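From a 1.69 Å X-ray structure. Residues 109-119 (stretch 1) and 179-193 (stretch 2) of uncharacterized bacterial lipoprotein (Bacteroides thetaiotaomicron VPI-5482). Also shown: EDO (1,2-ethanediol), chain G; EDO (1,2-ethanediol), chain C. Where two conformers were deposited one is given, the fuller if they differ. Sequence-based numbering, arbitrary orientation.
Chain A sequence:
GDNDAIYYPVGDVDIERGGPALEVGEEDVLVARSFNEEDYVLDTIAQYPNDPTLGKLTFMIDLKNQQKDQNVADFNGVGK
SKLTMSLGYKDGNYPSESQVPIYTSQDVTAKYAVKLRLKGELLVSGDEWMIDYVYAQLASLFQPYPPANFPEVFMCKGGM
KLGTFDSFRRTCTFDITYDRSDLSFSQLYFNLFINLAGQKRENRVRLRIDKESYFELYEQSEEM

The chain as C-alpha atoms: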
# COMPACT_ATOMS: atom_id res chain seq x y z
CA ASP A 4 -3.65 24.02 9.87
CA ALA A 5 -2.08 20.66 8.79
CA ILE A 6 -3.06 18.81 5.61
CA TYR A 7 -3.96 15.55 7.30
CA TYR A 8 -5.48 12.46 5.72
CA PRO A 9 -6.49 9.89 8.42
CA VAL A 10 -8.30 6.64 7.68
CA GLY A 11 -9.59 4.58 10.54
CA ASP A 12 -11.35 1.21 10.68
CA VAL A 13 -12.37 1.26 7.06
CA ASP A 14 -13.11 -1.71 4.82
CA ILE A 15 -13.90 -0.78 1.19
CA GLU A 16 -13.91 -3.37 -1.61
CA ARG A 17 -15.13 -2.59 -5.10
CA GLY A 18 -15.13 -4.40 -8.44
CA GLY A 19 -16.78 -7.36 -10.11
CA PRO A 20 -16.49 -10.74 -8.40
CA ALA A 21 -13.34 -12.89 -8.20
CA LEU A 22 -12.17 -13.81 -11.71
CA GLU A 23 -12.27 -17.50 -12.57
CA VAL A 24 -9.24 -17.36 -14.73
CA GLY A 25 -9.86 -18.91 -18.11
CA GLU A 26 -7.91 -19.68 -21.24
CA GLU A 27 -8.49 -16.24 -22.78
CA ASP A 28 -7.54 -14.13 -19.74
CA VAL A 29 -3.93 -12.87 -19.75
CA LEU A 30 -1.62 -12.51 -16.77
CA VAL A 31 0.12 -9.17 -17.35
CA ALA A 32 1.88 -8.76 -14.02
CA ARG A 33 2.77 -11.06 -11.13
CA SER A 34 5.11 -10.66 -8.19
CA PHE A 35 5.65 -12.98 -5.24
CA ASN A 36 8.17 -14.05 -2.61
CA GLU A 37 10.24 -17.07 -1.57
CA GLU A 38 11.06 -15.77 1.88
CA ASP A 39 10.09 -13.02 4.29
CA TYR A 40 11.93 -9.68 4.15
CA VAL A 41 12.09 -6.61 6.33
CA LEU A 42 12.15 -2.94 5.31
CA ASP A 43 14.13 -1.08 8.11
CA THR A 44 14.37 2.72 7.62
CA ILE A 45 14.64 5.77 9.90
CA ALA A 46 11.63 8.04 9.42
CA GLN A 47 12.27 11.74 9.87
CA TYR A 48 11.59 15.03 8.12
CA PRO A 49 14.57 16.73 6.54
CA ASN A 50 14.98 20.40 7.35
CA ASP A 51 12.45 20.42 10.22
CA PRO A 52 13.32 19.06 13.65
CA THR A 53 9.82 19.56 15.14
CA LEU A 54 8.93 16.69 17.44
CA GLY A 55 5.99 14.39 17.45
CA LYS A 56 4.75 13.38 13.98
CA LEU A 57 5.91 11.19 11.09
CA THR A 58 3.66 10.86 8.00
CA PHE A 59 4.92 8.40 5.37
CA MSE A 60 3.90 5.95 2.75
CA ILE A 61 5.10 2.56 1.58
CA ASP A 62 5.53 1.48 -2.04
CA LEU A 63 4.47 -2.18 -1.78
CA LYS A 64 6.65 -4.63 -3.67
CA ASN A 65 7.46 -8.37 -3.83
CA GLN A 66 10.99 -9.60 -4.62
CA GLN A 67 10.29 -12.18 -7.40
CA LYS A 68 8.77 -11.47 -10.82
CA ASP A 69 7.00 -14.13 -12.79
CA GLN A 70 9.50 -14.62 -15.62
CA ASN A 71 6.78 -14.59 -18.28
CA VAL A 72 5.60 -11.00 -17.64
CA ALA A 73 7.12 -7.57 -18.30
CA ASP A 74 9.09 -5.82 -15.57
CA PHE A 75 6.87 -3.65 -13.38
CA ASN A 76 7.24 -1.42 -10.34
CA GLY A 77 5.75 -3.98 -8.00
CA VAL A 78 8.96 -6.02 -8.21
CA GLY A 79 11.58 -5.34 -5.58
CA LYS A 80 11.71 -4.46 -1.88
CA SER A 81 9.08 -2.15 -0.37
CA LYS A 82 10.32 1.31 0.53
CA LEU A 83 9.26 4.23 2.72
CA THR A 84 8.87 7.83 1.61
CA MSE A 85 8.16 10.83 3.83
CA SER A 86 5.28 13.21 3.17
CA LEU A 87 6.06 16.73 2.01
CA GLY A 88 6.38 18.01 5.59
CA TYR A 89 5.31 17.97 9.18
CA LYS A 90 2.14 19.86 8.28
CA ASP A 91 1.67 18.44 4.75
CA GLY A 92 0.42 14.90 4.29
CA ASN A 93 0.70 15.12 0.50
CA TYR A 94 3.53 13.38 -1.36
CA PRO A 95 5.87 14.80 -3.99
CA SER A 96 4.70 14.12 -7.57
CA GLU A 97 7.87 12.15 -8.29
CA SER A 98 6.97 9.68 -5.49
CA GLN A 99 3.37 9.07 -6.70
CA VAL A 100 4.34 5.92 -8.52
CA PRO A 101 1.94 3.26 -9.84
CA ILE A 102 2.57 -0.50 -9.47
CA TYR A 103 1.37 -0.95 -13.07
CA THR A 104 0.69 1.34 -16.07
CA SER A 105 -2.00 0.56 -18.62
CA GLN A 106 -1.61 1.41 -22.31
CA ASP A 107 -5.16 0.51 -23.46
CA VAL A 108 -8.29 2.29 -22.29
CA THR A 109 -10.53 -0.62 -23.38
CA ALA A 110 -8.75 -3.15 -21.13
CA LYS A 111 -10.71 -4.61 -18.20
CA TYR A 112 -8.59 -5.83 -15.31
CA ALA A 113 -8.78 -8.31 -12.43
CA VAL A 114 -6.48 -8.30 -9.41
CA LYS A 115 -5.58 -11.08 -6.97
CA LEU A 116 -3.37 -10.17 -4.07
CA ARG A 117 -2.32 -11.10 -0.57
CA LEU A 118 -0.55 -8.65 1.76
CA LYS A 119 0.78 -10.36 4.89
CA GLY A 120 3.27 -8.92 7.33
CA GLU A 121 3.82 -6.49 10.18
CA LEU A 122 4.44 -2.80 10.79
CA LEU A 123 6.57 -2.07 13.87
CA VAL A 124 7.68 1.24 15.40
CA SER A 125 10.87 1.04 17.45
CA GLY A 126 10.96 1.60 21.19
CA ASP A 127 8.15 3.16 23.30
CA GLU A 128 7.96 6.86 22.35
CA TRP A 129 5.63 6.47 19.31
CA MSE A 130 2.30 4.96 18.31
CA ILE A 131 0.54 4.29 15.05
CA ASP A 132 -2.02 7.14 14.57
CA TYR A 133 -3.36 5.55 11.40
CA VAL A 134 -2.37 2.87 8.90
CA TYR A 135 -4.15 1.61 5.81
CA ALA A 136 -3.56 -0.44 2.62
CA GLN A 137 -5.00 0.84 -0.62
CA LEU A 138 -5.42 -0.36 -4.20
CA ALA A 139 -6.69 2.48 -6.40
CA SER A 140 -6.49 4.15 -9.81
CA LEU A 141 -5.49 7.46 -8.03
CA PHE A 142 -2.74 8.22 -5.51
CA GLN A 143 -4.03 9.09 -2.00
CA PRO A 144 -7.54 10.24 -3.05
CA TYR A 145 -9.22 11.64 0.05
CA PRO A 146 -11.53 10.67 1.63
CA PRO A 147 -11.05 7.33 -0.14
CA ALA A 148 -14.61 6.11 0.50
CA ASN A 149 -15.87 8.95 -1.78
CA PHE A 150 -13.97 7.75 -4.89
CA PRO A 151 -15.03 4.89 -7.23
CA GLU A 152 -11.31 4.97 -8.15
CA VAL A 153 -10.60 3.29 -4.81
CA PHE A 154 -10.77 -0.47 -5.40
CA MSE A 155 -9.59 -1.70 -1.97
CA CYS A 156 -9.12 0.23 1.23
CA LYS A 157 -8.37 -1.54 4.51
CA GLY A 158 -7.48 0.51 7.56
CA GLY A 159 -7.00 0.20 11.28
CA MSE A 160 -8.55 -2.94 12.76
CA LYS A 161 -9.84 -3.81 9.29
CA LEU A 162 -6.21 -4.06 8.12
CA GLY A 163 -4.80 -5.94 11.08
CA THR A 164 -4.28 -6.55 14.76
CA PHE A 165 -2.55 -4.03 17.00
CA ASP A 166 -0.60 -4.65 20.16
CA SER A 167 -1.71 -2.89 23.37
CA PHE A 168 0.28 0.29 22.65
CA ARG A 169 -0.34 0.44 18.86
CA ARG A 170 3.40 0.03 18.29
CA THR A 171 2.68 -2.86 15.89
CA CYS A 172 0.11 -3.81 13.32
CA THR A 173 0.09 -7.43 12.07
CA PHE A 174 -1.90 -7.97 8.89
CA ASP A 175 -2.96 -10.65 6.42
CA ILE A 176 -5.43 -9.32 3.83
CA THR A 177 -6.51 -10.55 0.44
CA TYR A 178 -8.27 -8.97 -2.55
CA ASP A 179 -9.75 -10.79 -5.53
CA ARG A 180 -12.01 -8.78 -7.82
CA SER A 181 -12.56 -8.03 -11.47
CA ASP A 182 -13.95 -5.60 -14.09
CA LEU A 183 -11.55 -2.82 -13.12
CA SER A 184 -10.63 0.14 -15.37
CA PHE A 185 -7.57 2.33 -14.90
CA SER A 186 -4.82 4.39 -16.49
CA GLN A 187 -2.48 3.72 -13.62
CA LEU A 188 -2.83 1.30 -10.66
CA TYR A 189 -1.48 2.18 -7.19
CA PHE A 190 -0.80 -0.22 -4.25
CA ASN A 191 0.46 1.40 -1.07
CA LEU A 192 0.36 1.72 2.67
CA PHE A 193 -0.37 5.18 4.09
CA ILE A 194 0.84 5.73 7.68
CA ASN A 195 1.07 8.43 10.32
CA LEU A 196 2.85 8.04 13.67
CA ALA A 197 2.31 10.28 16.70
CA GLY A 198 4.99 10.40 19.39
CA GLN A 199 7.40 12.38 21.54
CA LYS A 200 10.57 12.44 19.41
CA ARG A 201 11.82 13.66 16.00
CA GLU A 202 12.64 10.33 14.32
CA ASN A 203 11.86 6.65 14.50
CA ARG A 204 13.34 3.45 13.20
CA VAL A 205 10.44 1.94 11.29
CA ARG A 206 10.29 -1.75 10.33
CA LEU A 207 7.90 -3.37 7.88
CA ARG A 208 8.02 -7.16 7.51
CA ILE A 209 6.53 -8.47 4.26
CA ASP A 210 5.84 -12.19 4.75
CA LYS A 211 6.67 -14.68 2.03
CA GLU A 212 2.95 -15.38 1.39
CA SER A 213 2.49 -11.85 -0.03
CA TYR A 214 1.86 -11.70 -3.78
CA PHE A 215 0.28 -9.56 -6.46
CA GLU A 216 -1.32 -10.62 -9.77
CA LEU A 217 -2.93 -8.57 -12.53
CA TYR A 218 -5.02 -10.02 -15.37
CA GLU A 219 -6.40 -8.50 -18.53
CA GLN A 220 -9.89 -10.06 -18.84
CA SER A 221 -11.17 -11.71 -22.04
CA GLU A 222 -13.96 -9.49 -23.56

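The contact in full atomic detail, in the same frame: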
# COMPACT_ATOMS: atom_id res chain seq x y z
N THR A 109 -9.47 0.38 -23.31
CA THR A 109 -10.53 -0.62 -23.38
C THR A 109 -10.25 -1.86 -22.51
O THR A 109 -11.15 -2.66 -22.27
CB THR A 109 -10.81 -1.04 -24.85
OG1 THR A 109 -9.69 -1.76 -25.36
CG2 THR A 109 -11.06 0.19 -25.72
N ALA A 110 -9.04 -2.00 -21.97
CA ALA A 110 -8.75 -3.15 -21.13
C ALA A 110 -9.61 -3.17 -19.85
O ALA A 110 -9.91 -2.12 -19.27
CB ALA A 110 -7.24 -3.22 -20.79
N LYS A 111 -10.06 -4.37 -19.48
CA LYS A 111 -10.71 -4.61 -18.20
C LYS A 111 -9.78 -5.51 -17.40
O LYS A 111 -9.24 -6.49 -17.93
CB LYS A 111 -12.07 -5.30 -18.39
CG LYS A 111 -13.17 -4.40 -18.99
CD LYS A 111 -13.49 -3.21 -18.07
CE LYS A 111 -14.62 -2.32 -18.62
NZ LYS A 111 -14.31 -1.61 -19.90
N TYR A 112 -9.61 -5.19 -16.12
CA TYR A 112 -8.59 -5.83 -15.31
C TYR A 112 -9.16 -6.53 -14.09
O TYR A 112 -10.16 -6.10 -13.51
CB TYR A 112 -7.57 -4.79 -14.84
CG TYR A 112 -6.70 -4.19 -15.90
CD1 TYR A 112 -5.61 -4.88 -16.40
CD2 TYR A 112 -6.96 -2.91 -16.42
CE1 TYR A 112 -4.75 -4.32 -17.37
CE2 TYR A 112 -6.13 -2.31 -17.37
CZ TYR A 112 -5.02 -3.04 -17.86
OH TYR A 112 -4.18 -2.51 -18.80
N ALA A 113 -8.48 -7.62 -13.68
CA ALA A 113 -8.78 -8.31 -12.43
C ALA A 113 -7.50 -8.40 -11.63
O ALA A 113 -6.42 -8.57 -12.21
CB ALA A 113 -9.34 -9.72 -12.71
N VAL A 114 -7.61 -8.27 -10.31
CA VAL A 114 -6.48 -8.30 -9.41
C VAL A 114 -6.69 -9.40 -8.37
O VAL A 114 -7.77 -9.54 -7.81
CB VAL A 114 -6.28 -6.91 -8.68
CG1 VAL A 114 -5.26 -6.98 -7.54
CG2 VAL A 114 -5.83 -5.84 -9.70
N LYS A 115 -5.62 -10.14 -8.08
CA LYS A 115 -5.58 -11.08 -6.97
C LYS A 115 -4.34 -10.76 -6.19
O LYS A 115 -3.23 -10.69 -6.78
CB LYS A 115 -5.49 -12.53 -7.48
CG LYS A 115 -6.68 -12.92 -8.41
CD LYS A 115 -6.57 -14.34 -8.92
CE LYS A 115 -7.79 -14.75 -9.73
NZ LYS A 115 -8.98 -14.95 -8.89
N LEU A 116 -4.51 -10.49 -4.90
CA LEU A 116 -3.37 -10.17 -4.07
C LEU A 116 -3.51 -10.69 -2.67
O LEU A 116 -4.62 -10.96 -2.19
CB LEU A 116 -3.08 -8.66 -4.08
CG LEU A 116 -4.07 -7.68 -3.43
CD1 LEU A 116 -3.93 -7.66 -1.89
CD2 LEU A 116 -3.88 -6.27 -4.00
N ARG A 117 -2.37 -10.87 -2.02
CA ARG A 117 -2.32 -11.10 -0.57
C ARG A 117 -1.22 -10.19 -0.02
O ARG A 117 -0.16 -10.12 -0.60
CB ARG A 117 -2.04 -12.56 -0.23
CG ARG A 117 -2.03 -12.86 1.28
CD ARG A 117 -2.01 -14.38 1.48
NE ARG A 117 -1.98 -14.76 2.88
CZ ARG A 117 -1.76 -16.00 3.30
NH1 ARG A 117 -1.54 -16.96 2.41
NH2 ARG A 117 -1.74 -16.27 4.60
N LEU A 118 -1.52 -9.48 1.07
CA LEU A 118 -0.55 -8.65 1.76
C LEU A 118 -0.51 -9.13 3.19
O LEU A 118 -1.53 -9.00 3.93
CB LEU A 118 -0.95 -7.16 1.69
CG LEU A 118 -0.07 -6.22 2.53
CD1 LEU A 118 1.32 -6.25 1.94
CD2 LEU A 118 -0.62 -4.76 2.57
N LYS A 119 0.62 -9.76 3.57
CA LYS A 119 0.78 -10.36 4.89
C LYS A 119 2.08 -9.88 5.45
O LYS A 119 3.08 -9.86 4.75
CB LYS A 119 0.75 -11.91 4.79
CG LYS A 119 0.99 -12.64 6.12
CD LYS A 119 0.82 -14.15 5.95
CE LYS A 119 1.25 -14.97 7.17
NZ LYS A 119 1.08 -14.22 8.44
N ASP A 179 -9.52 -9.98 -4.35
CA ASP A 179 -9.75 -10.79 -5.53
C ASP A 179 -11.02 -10.33 -6.25
O ASP A 179 -12.13 -10.79 -5.98
CB ASP A 179 -9.83 -12.25 -5.06
CG ASP A 179 -9.88 -13.26 -6.19
OD1 ASP A 179 -9.86 -12.94 -7.39
OD2 ASP A 179 -9.96 -14.46 -5.81
N ARG A 180 -10.85 -9.38 -7.16
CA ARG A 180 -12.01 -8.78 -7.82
C ARG A 180 -11.65 -8.48 -9.27
O ARG A 180 -10.49 -8.64 -9.68
CB ARG A 180 -12.50 -7.52 -7.08
CG ARG A 180 -12.83 -7.72 -5.61
CD ARG A 180 -14.17 -8.50 -5.41
NE ARG A 180 -15.30 -7.60 -5.61
CZ ARG A 180 -15.96 -6.92 -4.66
NH1 ARG A 180 -15.71 -7.06 -3.36
NH2 ARG A 180 -16.93 -6.12 -5.03
N SER A 181 -12.67 -8.12 -10.04
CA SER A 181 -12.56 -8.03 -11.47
C SER A 181 -13.23 -6.76 -12.03
O SER A 181 -13.71 -5.94 -11.27
CB SER A 181 -13.24 -9.29 -12.06
OG SER A 181 -14.63 -9.27 -11.81
N ASP A 182 -13.27 -6.67 -13.36
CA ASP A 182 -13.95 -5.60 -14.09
C ASP A 182 -13.44 -4.20 -13.72
O ASP A 182 -14.22 -3.24 -13.64
CB ASP A 182 -15.48 -5.64 -13.86
CG ASP A 182 -16.10 -6.97 -14.22
OD1 ASP A 182 -15.58 -7.69 -15.14
OD2 ASP A 182 -17.16 -7.27 -13.59
N LEU A 183 -12.13 -4.09 -13.49
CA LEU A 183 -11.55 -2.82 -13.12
C LEU A 183 -11.00 -2.08 -14.34
O LEU A 183 -10.46 -2.71 -15.25
CB LEU A 183 -10.46 -3.03 -12.10
CG LEU A 183 -10.81 -3.83 -10.85
CD1 LEU A 183 -9.53 -4.03 -10.01
CD2 LEU A 183 -11.94 -3.10 -10.06
N SER A 184 -11.16 -0.75 -14.33
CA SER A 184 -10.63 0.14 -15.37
C SER A 184 -9.65 1.12 -14.72
O SER A 184 -9.92 1.69 -13.66
CB SER A 184 -11.74 0.93 -16.07
OG SER A 184 -12.64 0.08 -16.77
N PHE A 185 -8.50 1.31 -15.35
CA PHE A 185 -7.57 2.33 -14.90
C PHE A 185 -6.54 2.72 -15.94
O PHE A 185 -6.17 1.89 -16.79
CB PHE A 185 -6.83 1.90 -13.64
CG PHE A 185 -6.07 0.59 -13.78
CD1 PHE A 185 -4.78 0.55 -14.35
CD2 PHE A 185 -6.62 -0.59 -13.30
CE1 PHE A 185 -4.11 -0.64 -14.46
CE2 PHE A 185 -5.94 -1.78 -13.42
CZ PHE A 185 -4.68 -1.80 -13.99
N SER A 186 -6.02 3.94 -15.79
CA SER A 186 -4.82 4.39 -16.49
C SER A 186 -3.60 3.87 -15.78
O SER A 186 -2.70 3.31 -16.38
CB SER A 186 -4.77 5.92 -16.62
OG SER A 186 -3.49 6.37 -17.01
N GLN A 187 -3.57 4.11 -14.48
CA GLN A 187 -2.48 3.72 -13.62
C GLN A 187 -3.07 3.09 -12.35
O GLN A 187 -4.09 3.56 -11.87
CB GLN A 187 -1.60 4.93 -13.25
CG GLN A 187 -1.01 5.62 -14.46
CD GLN A 187 -0.26 6.88 -14.08
OE1 GLN A 187 0.97 6.88 -14.05
NE2 GLN A 187 -0.99 7.98 -13.84
N LEU A 188 -2.42 2.03 -11.86
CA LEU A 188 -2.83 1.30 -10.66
C LEU A 188 -1.80 1.51 -9.54
O LEU A 188 -0.58 1.28 -9.73
CB LEU A 188 -2.97 -0.19 -10.98
CG LEU A 188 -3.60 -1.10 -9.93
CD1 LEU A 188 -5.07 -0.76 -9.73
CD2 LEU A 188 -3.41 -2.60 -10.35
N TYR A 189 -2.30 1.89 -8.36
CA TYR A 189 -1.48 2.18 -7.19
C TYR A 189 -1.75 1.16 -6.09
O TYR A 189 -2.92 0.81 -5.87
CB TYR A 189 -1.75 3.59 -6.66
CG TYR A 189 -1.51 4.67 -7.71
CD1 TYR A 189 -2.51 5.05 -8.62
CD2 TYR A 189 -0.28 5.28 -7.83
CE1 TYR A 189 -2.29 6.01 -9.59
CE2 TYR A 189 -0.05 6.28 -8.82
CZ TYR A 189 -1.05 6.62 -9.70
OH TYR A 189 -0.83 7.59 -10.66
N PHE A 190 -0.69 0.71 -5.42
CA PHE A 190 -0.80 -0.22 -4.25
C PHE A 190 0.20 0.22 -3.21
O PHE A 190 1.40 0.19 -3.44
CB PHE A 190 -0.63 -1.66 -4.71
CG PHE A 190 -0.88 -2.70 -3.65
CD1 PHE A 190 -1.97 -2.62 -2.76
CD2 PHE A 190 -0.04 -3.82 -3.58
CE1 PHE A 190 -2.18 -3.62 -1.79
CE2 PHE A 190 -0.24 -4.80 -2.62
CZ PHE A 190 -1.31 -4.69 -1.72
N ASN A 191 -0.34 0.74 -2.10
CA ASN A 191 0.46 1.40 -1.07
C ASN A 191 -0.09 1.20 0.32
O ASN A 191 -1.26 0.84 0.49
CB ASN A 191 0.56 2.92 -1.28
CG ASN A 191 1.14 3.31 -2.62
OD1 ASN A 191 2.37 3.60 -2.75
ND2 ASN A 191 0.29 3.34 -3.62
N LEU A 192 0.77 1.43 1.31
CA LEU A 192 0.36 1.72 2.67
C LEU A 192 0.53 3.22 2.93
O LEU A 192 1.54 3.83 2.51
CB LEU A 192 1.18 0.97 3.72
CG LEU A 192 1.15 -0.56 3.71
CD1 LEU A 192 2.05 -1.11 4.85
CD2 LEU A 192 -0.24 -1.07 3.87
N PHE A 193 -0.44 3.80 3.61
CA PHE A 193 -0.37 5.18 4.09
C PHE A 193 -0.40 5.16 5.62
O PHE A 193 -1.27 4.47 6.21
CB PHE A 193 -1.54 6.00 3.48
CG PHE A 193 -1.42 6.19 1.99
CD1 PHE A 193 -0.60 7.16 1.46
CD2 PHE A 193 -2.15 5.43 1.13
CE1 PHE A 193 -0.43 7.29 0.12
CE2 PHE A 193 -2.02 5.58 -0.23
CZ PHE A 193 -1.20 6.56 -0.75
C1 EDO G . -6.52 -13.24 -3.48
O1 EDO G . -5.57 -13.64 -2.49
C2 EDO G . -7.64 -14.28 -3.48
O2 EDO G . -7.54 -15.11 -4.63
C1 EDO C . -2.86 -17.99 -0.30
O1 EDO C . -1.78 -17.17 -0.64
C2 EDO C . -3.31 -18.64 -1.57
O2 EDO C . -2.35 -19.65 -1.73
O HOH W 1 -8.66 0.01 -18.16
O HOH W 2 -11.99 -0.67 -19.40
O HOH W 3 -10.41 -16.77 -6.81

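What fills the apolar centre of the contact? Along strand 112-119, Tyr-112, Val-114, Leu-116 and Leu-118 are all buried, and their side chains meet those of the second stretch. Val-114 CG2 lies 4.1 Å from Leu-183 CD1 and equally 4.1 Å from Leu-188 CD2, so one branched residue touches both strands of that stretch. Farther along, Leu-116 sets its CD2 over the face of the Phe-190 ring, 4.0 Å from the ring centroid, a CH-pi contact, while Leu-118 CB approaches the edge of the same ring, 4.2 Å from Phe-190 CZ. Leu-118 CD2 then packs 3.9 Å from Leu-192 CD2. Strand 187-193 runs in nearly the same direction as strand 112-119 at an axis distance of 11.0 Å, a gap that these leucine and phenylalanine side chains span.

How do the aromatic rings close one end of this core? Tyr-112 and Phe-185 form an offset stack, with centroids 4.3 Å apart and planes at 19°; the closest atoms, Tyr-112 CD2 and Phe-185 CE2, are 3.4 Å apart. The CA-to-CB bond of Phe-185 points sideways, but its p rotamer brings the ring nearer to the tyrosine. Tyrosine suits its place because the ring can be buried while its hydroxyl is hydrogen-bonded elsewhere in the structure.

What joins the backbones directly? Strand 179-183 lies antiparallel to strand 112-119, and two pairs of hydrogen bonds tie them. Tyr-112 N donates to Leu-183 O and Leu-183 N to Tyr-112 O, both at 2.8 Å; Val-114 N reaches Arg-180 O at 3.0 Å, and Arg-180 N reaches Val-114 O at 3.2 Å. Between these pairs the register slips by one residue, a beta bulge at which Asp-182 adopts positive phi and points its CB away. Small side chains meet here, with Ala-113 CB 4.0 Å from Ser-181 CB.

What finishes the polar edge? On the sheet face bearing Lys-115 and Asp-179, Lys-115, straight through chi2 and chi3 (both t) and turned at chi4 (-72°), places NZ 2.7 Å from Asp-179 OD1 in a salt bridge. The other carboxylate oxygen, Asp-179 OD2, accepts from a water at 2.6 Å and from O2 of an ethanediol (chain G) at 2.8 Å; O1 of that ethanediol donates to Leu-116 O at 2.9 Å. At the far end, a second water donates to Ala-110 O at 2.5 Å and accepts from Lys-111 NZ at 2.6 Å and Ser-184 OG at 2.8 Å, linking the exposed margins of the two stretches.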